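PDB 2DBS: uncharacterized protein from Thermus thermophilus, which is of unknown function but pairs with a second copy of itself through beta strands near its C-terminus. Local coordinates for the interface of chains A and B. Coordinates in Å, arbitrary orientation; residue numbers count along the deposited sequence, not the author numbering. Chains: chain A/B, hypothetical protein TTHC002.

The interface of chains A and B. Residues chain A 81-83; chain B 24, 27, 76-78.
An antiparallel pairing of strands between the chains, in which the short strand 81-84 of chain A lies along strand 72-79 of chain B, extends a sheet from one chain into the next. A:Lys81 faces B:Leu78 and A:Val83 faces B:Leu76, each couple closed by two backbone hydrogen bonds. A:Lys81 N donates to B:Leu78 O (2.9 Å), while B:Leu76 N gives A:Val83 O a fairly straight bond of 2.7 Å. The return bonds, B:Leu78 N to A:Lys81 O and A:Val83 N to B:Leu76 O, complete the pairing; the latter is bent, with 127° at the hydrogen. The patch illustrates how backbone bonds join strands through atoms every residue has, while side chains on the two faces supply the specific contacts. On one face A:Val83 is the main apolar contact. Its CB lies 3.8 Å from B:Leu76 CB and, with CG1 anti to the backbone N (chi1 180°), CG2 falls anti to the carbonyl carbon and is turned to the CD2 methyl of B:Leu78. That same CD2 also touches A:Lys81 CB at 3.7 Å, so one leucine branch bridges two residues of the partner strand. From the 3-10 helix 25-27, B:Glu27 brings its extended chain across the valine, its carboxylate OE1 3.7 Å from A:Val83 CG1. An alanine in place of B:Glu27 would probably leave the valine methyls without this carboxylate cover and open a gap beside them. On the opposite face A:Glu82 and B:Leu77 make a looser contact, CG to CD2 at 4.2 Å. Repeated with the chains exchanged, the pairing probably helps hold the two copies together, although the structure alone does not establish that this dimer forms in the cell.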
loop_
_atom_site.group_PDB
_atom_site.type_symbol
_atom_site.label_atom_id
_atom_site.label_comp_id
_atom_site.label_asym_id
_atom_site.label_seq_id
_atom_site.Cartn_x
_atom_site.Cartn_y
_atom_site.Cartn_z
ATOM N N LYS A 81 1.922 -9.359 5.842
ATOM C CA LYS A 81 0.557 -9.820 5.964
ATOM C C LYS A 81 -0.432 -8.793 5.473
ATOM O O LYS A 81 -0.117 -7.624 5.347
ATOM C CB LYS A 81 0.245 -10.192 7.410
ATOM C CG LYS A 81 0.146 -11.702 7.627
ATOM C CD LYS A 81 -1.250 -12.273 7.274
ATOM C CE LYS A 81 -1.775 -11.891 5.869
ATOM N NZ LYS A 81 -0.936 -12.342 4.720
ATOM N N GLU A 82 -1.631 -9.263 5.172
ATOM C CA GLU A 82 -2.716 -8.421 4.700
ATOM C C GLU A 82 -3.878 -8.596 5.658
ATOM O O GLU A 82 -4.013 -9.629 6.297
ATOM C CB GLU A 82 -3.140 -8.851 3.314
ATOM C CG GLU A 82 -2.080 -8.674 2.297
ATOM C CD GLU A 82 -2.428 -9.371 1.026
ATOM O OE1 GLU A 82 -2.264 -10.602 0.977
ATOM O OE2 GLU A 82 -2.878 -8.697 0.083
ATOM N N VAL A 83 -4.713 -7.577 5.753
ATOM C CA VAL A 83 -5.847 -7.609 6.652
ATOM C C VAL A 83 -7.010 -6.917 5.988
ATOM O O VAL A 83 -6.916 -5.754 5.618
ATOM C CB VAL A 83 -5.529 -6.878 7.952
ATOM C CG1 VAL A 83 -6.729 -6.916 8.870
ATOM C CG2 VAL A 83 -4.322 -7.512 8.617
ATOM N N LEU B 24 -9.518 -5.032 15.446
ATOM C CA LEU B 24 -8.473 -5.124 14.438
ATOM C C LEU B 24 -7.103 -4.931 15.081
ATOM O O LEU B 24 -6.086 -5.435 14.586
ATOM C CB LEU B 24 -8.726 -4.070 13.360
ATOM C CG LEU B 24 -8.780 -4.547 11.911
ATOM C CD1 LEU B 24 -9.572 -5.831 11.808
ATOM C CD2 LEU B 24 -9.390 -3.455 11.050
ATOM N N GLU B 27 -4.233 -7.582 15.181
ATOM C CA GLU B 27 -3.228 -7.887 14.169
ATOM C C GLU B 27 -2.157 -6.816 13.915
ATOM O O GLU B 27 -1.232 -7.020 13.121
ATOM C CB GLU B 27 -3.929 -8.291 12.867
ATOM C CG GLU B 27 -4.489 -9.712 12.930
ATOM C CD GLU B 27 -5.180 -10.141 11.650
ATOM O OE1 GLU B 27 -6.289 -9.628 11.360
ATOM O OE2 GLU B 27 -4.608 -10.993 10.933
ATOM N N LEU B 76 -5.497 -3.500 5.282
ATOM C CA LEU B 76 -4.273 -3.150 5.992
ATOM C C LEU B 76 -3.132 -4.084 5.543
ATOM O O LEU B 76 -3.298 -5.299 5.530
ATOM C CB LEU B 76 -4.473 -3.284 7.508
ATOM C CG LEU B 76 -5.534 -2.511 8.310
ATOM C CD1 LEU B 76 -5.213 -2.686 9.767
ATOM C CD2 LEU B 76 -5.529 -1.029 8.011
ATOM N N LEU B 77 -1.983 -3.517 5.168
ATOM C CA LEU B 77 -0.826 -4.298 4.721
ATOM C C LEU B 77 0.210 -4.242 5.829
ATOM O O LEU B 77 0.703 -3.166 6.162
ATOM C CB LEU B 77 -0.249 -3.690 3.442
ATOM C CG LEU B 77 -1.341 -3.308 2.436
ATOM C CD1 LEU B 77 -0.854 -2.285 1.459
ATOM C CD2 LEU B 77 -1.828 -4.563 1.721
ATOM N N LEU B 78 0.510 -5.393 6.428
ATOM C CA LEU B 78 1.489 -5.473 7.507
ATOM C C LEU B 78 2.864 -5.727 6.922
ATOM O O LEU B 78 3.151 -6.799 6.385
ATOM C CB LEU B 78 1.126 -6.580 8.497
ATOM C CG LEU B 78 0.018 -6.337 9.548
ATOM C CD1 LEU B 78 -0.420 -4.883 9.539
ATOM C CD2 LEU B 78 -1.167 -7.281 9.286
#